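Local structure of nicotinate phosphoribosyltransferase (Porphyromonas gingivalis, 2IM5) at residues A[48-53]-A[95-100]; A[125-130]-A[345-350]. The protein probably catalyses the ATP-dependent transfer of a phosphoribosyl group to nicotinate, giving nicotinate ribonucleotide for NAD(+) synthesis. All blocks are in the same frame, centred on the assembly; numbering follows the deposited sequence.

In the fold
Both contacts pack a helix on the same antiparallel sheet, whose strands run in the order 95-99, 105-110, 29-36, 347-355. Contact 1 sets helix 44-56 on strand 95-99, an outermost strand of that sheet within the chain. Contact 2 sets helix 120-134 against the start of strand 347-355, three strands in from 95-99. Their centres lie about 13 Å apart. The two helices also meet each other: Glu53 CB is 3.5 Å from Val126 CG1, and Leu130 CD1 is 3.8 Å from Val50 CA. Contact 1 stays within the N-terminal family region. Contact 2 joins that region to the later, TIM-barrel-related family region and lies deeper, its centre about 13 Å from the chain centre against about 23 Å for contact 1.

Contact 1: A[48-53]-A[95-100]; sequences ELVRGE and VTVSID
This is a helix-on-sheet contact of the N-terminal family region, in which Val97 meets Val50 and Arg51. Helix 44-56 lies over strand 95-99, an outermost strand of the antiparallel sheet, and runs nearly antiparallel to it, at 168° between the short axes, which come within 8.4 Å. The CB of Val97 is directed toward the helix and lies 3.6 Å from Arg51 CG. One branch of Val97 touches both helix residues: CG2 is 3.9 Å from Arg51 CG and 4.1 Å from Val50 CG1. Ile54 of the same helix and Leu105 and Ile107 of the next strand add to the apolar surroundings of Val97.

Arg51 passes Val97 with its CG methylene and then bends at chi3 (-77°). The bend leaves the guanidinium beside the strand backbone, with Val97 O at its edge. Arg51 NH1 gives a weak bond of 2.8 Å to Val97 O; the length is short but the N-H...O angle is only 120°. The NE and NH2 edge faces Glu48, about one turn earlier in the same helix. Arg51 NE and NH2 both donate to one oxygen, Glu48 OE1, and the NE bond of this salt bridge is 3.0 Å. Both come from the same face of the carboxylate, out of its plane. Glu44 takes a further salt bridge from NH2, and Arg55 pairs with the other oxygen of Glu48.

The guanidinium is therefore held mainly by acids of its own helix. The strand meets Arg51 CG by packing and NH1 by one weak, bent bond.

Contact 2: A[125-130]-A[345-350]; sequences AVISEL and LNIVMK
Ile127 and Ile347 meet through methyl groups where helix 120-134 packs on the antiparallel sheet, at the start of strand 347-355. The CB of each is directed toward the other segment, and the two side chains cross at a slant. Ile127 presents its short branch: CG2 lies anti to the backbone N and touches Ile347 CD1 at 4.1 Å. Ile347 uses its long branch instead. Its CG1 sits between the backbone N and the carbonyl carbon (chi1 54°), and the extended chain beyond (chi2 177°) carries CD1 to Ile127 CG2. Phe34 of strand 29-36 touches both isoleucines.

Leu345, two residues before the strand, adds one methyl. Its CD1 rests against the helix backbone, 4.0 Å from Ser128 CA, and lies 4.4 Å from Ile127 CG2. No direct hydrogen bond crosses between the segments, and the touching residues are all buried. The polar link is made by a water. Ser128 OG also has a direct partner in Arg170 O, while Arg169 bonds to Ile347 O. The water donates to Ser128 OG at 2.8 Å and accepts from Leu345 N at 3.1 Å.

Contact 1: A[48-53]-A[95-100]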
loop_
_atom_site.group_PDB
_atom_site.type_symbol
_atom_site.label_atom_id
_atom_site.label_comp_id
_atom_site.label_asym_id
_atom_site.label_seq_id
_atom_site.Cartn_x
_atom_site.Cartn_y
_atom_site.Cartn_z
ATOM N N GLU A 48 -13.938 -21.230 4.750
ATOM C CA GLU A 48 -13.081 -22.361 5.064
ATOM C C GLU A 48 -11.902 -22.432 4.090
ATOM O O GLU A 48 -10.796 -22.824 4.459
ATOM C CB GLU A 48 -13.889 -23.657 5.023
ATOM C CG GLU A 48 -13.138 -24.851 5.562
ATOM C CD GLU A 48 -12.483 -24.569 6.907
ATOM O OE1 GLU A 48 -13.172 -24.047 7.816
ATOM O OE2 GLU A 48 -11.278 -24.875 7.058
ATOM N N LEU A 49 -12.142 -22.055 2.840
ATOM C CA LEU A 49 -11.068 -22.057 1.854
ATOM C C LEU A 49 -10.029 -21.015 2.271
ATOM O O LEU A 49 -8.829 -21.230 2.135
ATOM C CB LEU A 49 -11.611 -21.706 0.466
ATOM C CG LEU A 49 -12.527 -22.732 -0.200
ATOM C CD1 LEU A 49 -13.011 -22.191 -1.529
ATOM C CD2 LEU A 49 -11.766 -24.035 -0.396
ATOM N N VAL A 50 -10.505 -19.885 2.781
ATOM C CA VAL A 50 -9.619 -18.819 3.219
ATOM C C VAL A 50 -8.791 -19.287 4.404
ATOM O O VAL A 50 -7.574 -19.092 4.433
ATOM C CB VAL A 50 -10.414 -17.564 3.614
ATOM C CG1 VAL A 50 -9.478 -16.514 4.203
ATOM C CG2 VAL A 50 -11.131 -17.008 2.393
ATOM N N ARG A 51 -9.445 -19.911 5.378
ATOM C CA ARG A 51 -8.741 -20.406 6.554
ATOM C C ARG A 51 -7.651 -21.400 6.155
ATOM O O ARG A 51 -6.567 -21.416 6.742
ATOM C CB ARG A 51 -9.723 -21.052 7.546
ATOM C CG ARG A 51 -10.555 -20.032 8.324
ATOM C CD ARG A 51 -11.354 -20.673 9.462
ATOM N NE ARG A 51 -12.526 -21.373 8.961
ATOM C CZ ARG A 51 -13.764 -20.896 8.998
ATOM N NH1 ARG A 51 -14.014 -19.707 9.526
ATOM N NH2 ARG A 51 -14.754 -21.608 8.480
ATOM N N GLY A 52 -7.938 -22.223 5.151
ATOM C CA GLY A 52 -6.960 -23.191 4.694
ATOM C C GLY A 52 -5.729 -22.526 4.104
ATOM O O GLY A 52 -4.600 -22.965 4.338
ATOM N N GLU A 53 -5.944 -21.468 3.332
ATOM C CA GLU A 53 -4.843 -20.733 2.719
ATOM C C GLU A 53 -4.027 -20.035 3.799
ATOM O O GLU A 53 -2.797 -19.988 3.735
ATOM C CB GLU A 53 -5.382 -19.694 1.740
ATOM C CG GLU A 53 -5.994 -20.274 0.480
ATOM C CD GLU A 53 -4.993 -21.075 -0.336
ATOM O OE1 GLU A 53 -3.827 -20.634 -0.477
ATOM O OE2 GLU A 53 -5.375 -22.148 -0.849
ATOM N N VAL A 95 -5.037 -14.761 13.263
ATOM C CA VAL A 95 -6.106 -14.463 12.313
ATOM C C VAL A 95 -7.409 -15.219 12.558
ATOM O O VAL A 95 -7.394 -16.436 12.736
ATOM C CB VAL A 95 -5.636 -14.792 10.877
ATOM C CG1 VAL A 95 -6.691 -14.381 9.869
ATOM C CG2 VAL A 95 -4.314 -14.101 10.593
ATOM N N THR A 96 -8.530 -14.500 12.540
ATOM C CA THR A 96 -9.842 -15.112 12.739
ATOM C C THR A 96 -10.737 -14.813 11.545
ATOM O O THR A 96 -10.985 -13.653 11.220
ATOM C CB THR A 96 -10.543 -14.583 14.015
ATOM O OG1 THR A 96 -9.739 -14.880 15.162
ATOM C CG2 THR A 96 -11.916 -15.243 14.185
ATOM N N VAL A 97 -11.219 -15.868 10.896
ATOM C CA VAL A 97 -12.085 -15.728 9.731
ATOM C C VAL A 97 -13.490 -16.208 10.064
ATOM O O VAL A 97 -13.668 -17.219 10.742
ATOM C CB VAL A 97 -11.567 -16.565 8.549
ATOM C CG1 VAL A 97 -12.476 -16.379 7.337
ATOM C CG2 VAL A 97 -10.137 -16.171 8.222
ATOM N N SER A 98 -14.489 -15.476 9.594
ATOM C CA SER A 98 -15.868 -15.861 9.834
ATOM C C SER A 98 -16.833 -15.096 8.943
ATOM O O SER A 98 -16.461 -14.121 8.286
ATOM C CB SER A 98 -16.241 -15.612 11.291
ATOM O OG SER A 98 -16.188 -14.229 11.583
ATOM N N ILE A 99 -18.074 -15.564 8.918
ATOM C CA ILE A 99 -19.126 -14.916 8.149
ATOM C C ILE A 99 -19.928 -14.209 9.229
ATOM O O ILE A 99 -20.403 -14.856 10.149
ATOM C CB ILE A 99 -20.030 -15.949 7.439
ATOM C CG1 ILE A 99 -19.181 -16.876 6.562
ATOM C CG2 ILE A 99 -21.082 -15.229 6.603
ATOM C CD1 ILE A 99 -18.421 -16.161 5.458
ATOM N N ASP A 100 -20.062 -12.888 9.138
ATOM C CA ASP A 100 -20.793 -12.151 10.165
ATOM C C ASP A 100 -22.295 -12.367 10.112
ATOM O O ASP A 100 -22.802 -13.121 9.277
ATOM C CB ASP A 100 -20.487 -10.645 10.099
ATOM C CG ASP A 100 -20.911 -10.011 8.786
ATOM O OD1 ASP A 100 -21.908 -10.470 8.194
ATOM O OD2 ASP A 100 -20.256 -9.036 8.355
#

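Contact 2: A[125-130]-A[345-350]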
loop_
_atom_site.group_PDB
_atom_site.type_symbol
_atom_site.label_atom_id
_atom_site.label_comp_id
_atom_site.label_asym_id
_atom_site.label_seq_id
_atom_site.Cartn_x
_atom_site.Cartn_y
_atom_site.Cartn_z
ATOM N N ALA A 125 -4.638 -10.709 -1.382
ATOM C CA ALA A 125 -4.291 -11.365 -2.642
ATOM C C ALA A 125 -4.881 -12.772 -2.667
ATOM O O ALA A 125 -5.315 -13.247 -3.709
ATOM C CB ALA A 125 -2.780 -11.436 -2.805
ATOM N N VAL A 126 -4.879 -13.433 -1.512
ATOM C CA VAL A 126 -5.423 -14.780 -1.407
ATOM C C VAL A 126 -6.933 -14.765 -1.618
ATOM O O VAL A 126 -7.467 -15.587 -2.362
ATOM C CB VAL A 126 -5.116 -15.399 -0.032
ATOM C CG1 VAL A 126 -6.021 -16.609 0.226
ATOM C CG2 VAL A 126 -3.663 -15.829 0.015
ATOM N N ILE A 127 -7.617 -13.835 -0.962
ATOM C CA ILE A 127 -9.065 -13.731 -1.101
ATOM C C ILE A 127 -9.434 -13.451 -2.551
ATOM O O ILE A 127 -10.359 -14.055 -3.095
ATOM C CB ILE A 127 -9.631 -12.615 -0.198
ATOM C CG1 ILE A 127 -9.549 -13.062 1.262
ATOM C CG2 ILE A 127 -11.059 -12.274 -0.595
ATOM C CD1 ILE A 127 -9.997 -12.011 2.239
ATOM N N SER A 128 -8.703 -12.541 -3.178
ATOM C CA SER A 128 -8.973 -12.190 -4.561
ATOM C C SER A 128 -8.807 -13.397 -5.486
ATOM O O SER A 128 -9.706 -13.719 -6.256
ATOM C CB SER A 128 -8.043 -11.055 -5.003
ATOM O OG SER A 128 -8.324 -10.667 -6.337
ATOM N N GLU A 129 -7.666 -14.076 -5.399
ATOM C CA GLU A 129 -7.422 -15.230 -6.252
ATOM C C GLU A 129 -8.424 -16.357 -5.983
ATOM O O GLU A 129 -8.948 -16.954 -6.922
ATOM C CB GLU A 129 -5.979 -15.736 -6.083
ATOM C CG GLU A 129 -5.643 -16.911 -6.992
ATOM C CD GLU A 129 -4.152 -17.061 -7.271
ATOM O OE1 GLU A 129 -3.765 -18.087 -7.881
ATOM O OE2 GLU A 129 -3.368 -16.159 -6.891
ATOM N N LEU A 130 -8.685 -16.644 -4.708
ATOM C CA LEU A 130 -9.637 -17.687 -4.333
ATOM C C LEU A 130 -11.014 -17.381 -4.884
ATOM O O LEU A 130 -11.714 -18.276 -5.334
ATOM C CB LEU A 130 -9.771 -17.806 -2.814
ATOM C CG LEU A 130 -8.772 -18.621 -2.001
ATOM C CD1 LEU A 130 -9.203 -18.585 -0.534
ATOM C CD2 LEU A 130 -8.728 -20.063 -2.504
ATOM N N LEU A 345 -12.325 -6.968 -7.136
ATOM C CA LEU A 345 -13.080 -6.948 -5.889
ATOM C C LEU A 345 -12.786 -5.624 -5.212
ATOM O O LEU A 345 -11.689 -5.073 -5.355
ATOM C CB LEU A 345 -12.643 -8.087 -4.967
ATOM C CG LEU A 345 -13.036 -9.511 -5.355
ATOM C CD1 LEU A 345 -12.534 -10.480 -4.295
ATOM C CD2 LEU A 345 -14.547 -9.601 -5.478
ATOM N N ASN A 346 -13.759 -5.103 -4.478
ATOM C CA ASN A 346 -13.562 -3.842 -3.783
ATOM C C ASN A 346 -13.308 -4.153 -2.313
ATOM O O ASN A 346 -14.157 -3.900 -1.454
ATOM C CB ASN A 346 -14.796 -2.956 -3.945
ATOM C CG ASN A 346 -14.604 -1.583 -3.341
ATOM O OD1 ASN A 346 -13.475 -1.110 -3.184
ATOM N ND2 ASN A 346 -15.708 -0.926 -3.009
ATOM N N ILE A 347 -12.127 -4.701 -2.041
ATOM C CA ILE A 347 -11.745 -5.094 -0.691
ATOM C C ILE A 347 -10.511 -4.401 -0.117
ATOM O O ILE A 347 -9.592 -4.022 -0.844
ATOM C CB ILE A 347 -11.489 -6.613 -0.637
ATOM C CG1 ILE A 347 -10.474 -7.003 -1.717
ATOM C CG2 ILE A 347 -12.795 -7.370 -0.830
ATOM C CD1 ILE A 347 -10.099 -8.472 -1.701
ATOM N N VAL A 348 -10.502 -4.257 1.203
ATOM C CA VAL A 348 -9.382 -3.655 1.916
ATOM C C VAL A 348 -9.257 -4.339 3.271
ATOM O O VAL A 348 -10.160 -5.056 3.702
ATOM C CB VAL A 348 -9.578 -2.128 2.155
ATOM C CG1 VAL A 348 -9.604 -1.390 0.834
ATOM C CG2 VAL A 348 -10.871 -1.864 2.934
ATOM N N MET A 349 -8.117 -4.139 3.922
ATOM C CA MET A 349 -7.882 -4.692 5.251
ATOM C C MET A 349 -7.079 -3.603 5.946
ATOM O O MET A 349 -5.878 -3.451 5.701
ATOM C CB MET A 349 -7.096 -6.010 5.176
ATOM C CG MET A 349 -7.202 -6.834 6.454
ATOM S SD MET A 349 -6.621 -8.527 6.322
ATOM C CE MET A 349 -6.925 -9.086 8.002
ATOM N N LYS A 350 -7.755 -2.832 6.795
ATOM C CA LYS A 350 -7.121 -1.714 7.475
ATOM C C LYS A 350 -6.872 -1.852 8.966
ATOM O O LYS A 350 -7.559 -2.607 9.661
ATOM C CB LYS A 350 -7.950 -0.451 7.242
ATOM C CG LYS A 350 -8.218 -0.134 5.780
ATOM C CD LYS A 350 -6.919 -0.019 4.995
ATOM C CE LYS A 350 -7.179 0.342 3.538
ATOM N NZ LYS A 350 -5.936 0.281 2.720
HETATM O O HOH W 1 -9.527 -8.166 -6.882
#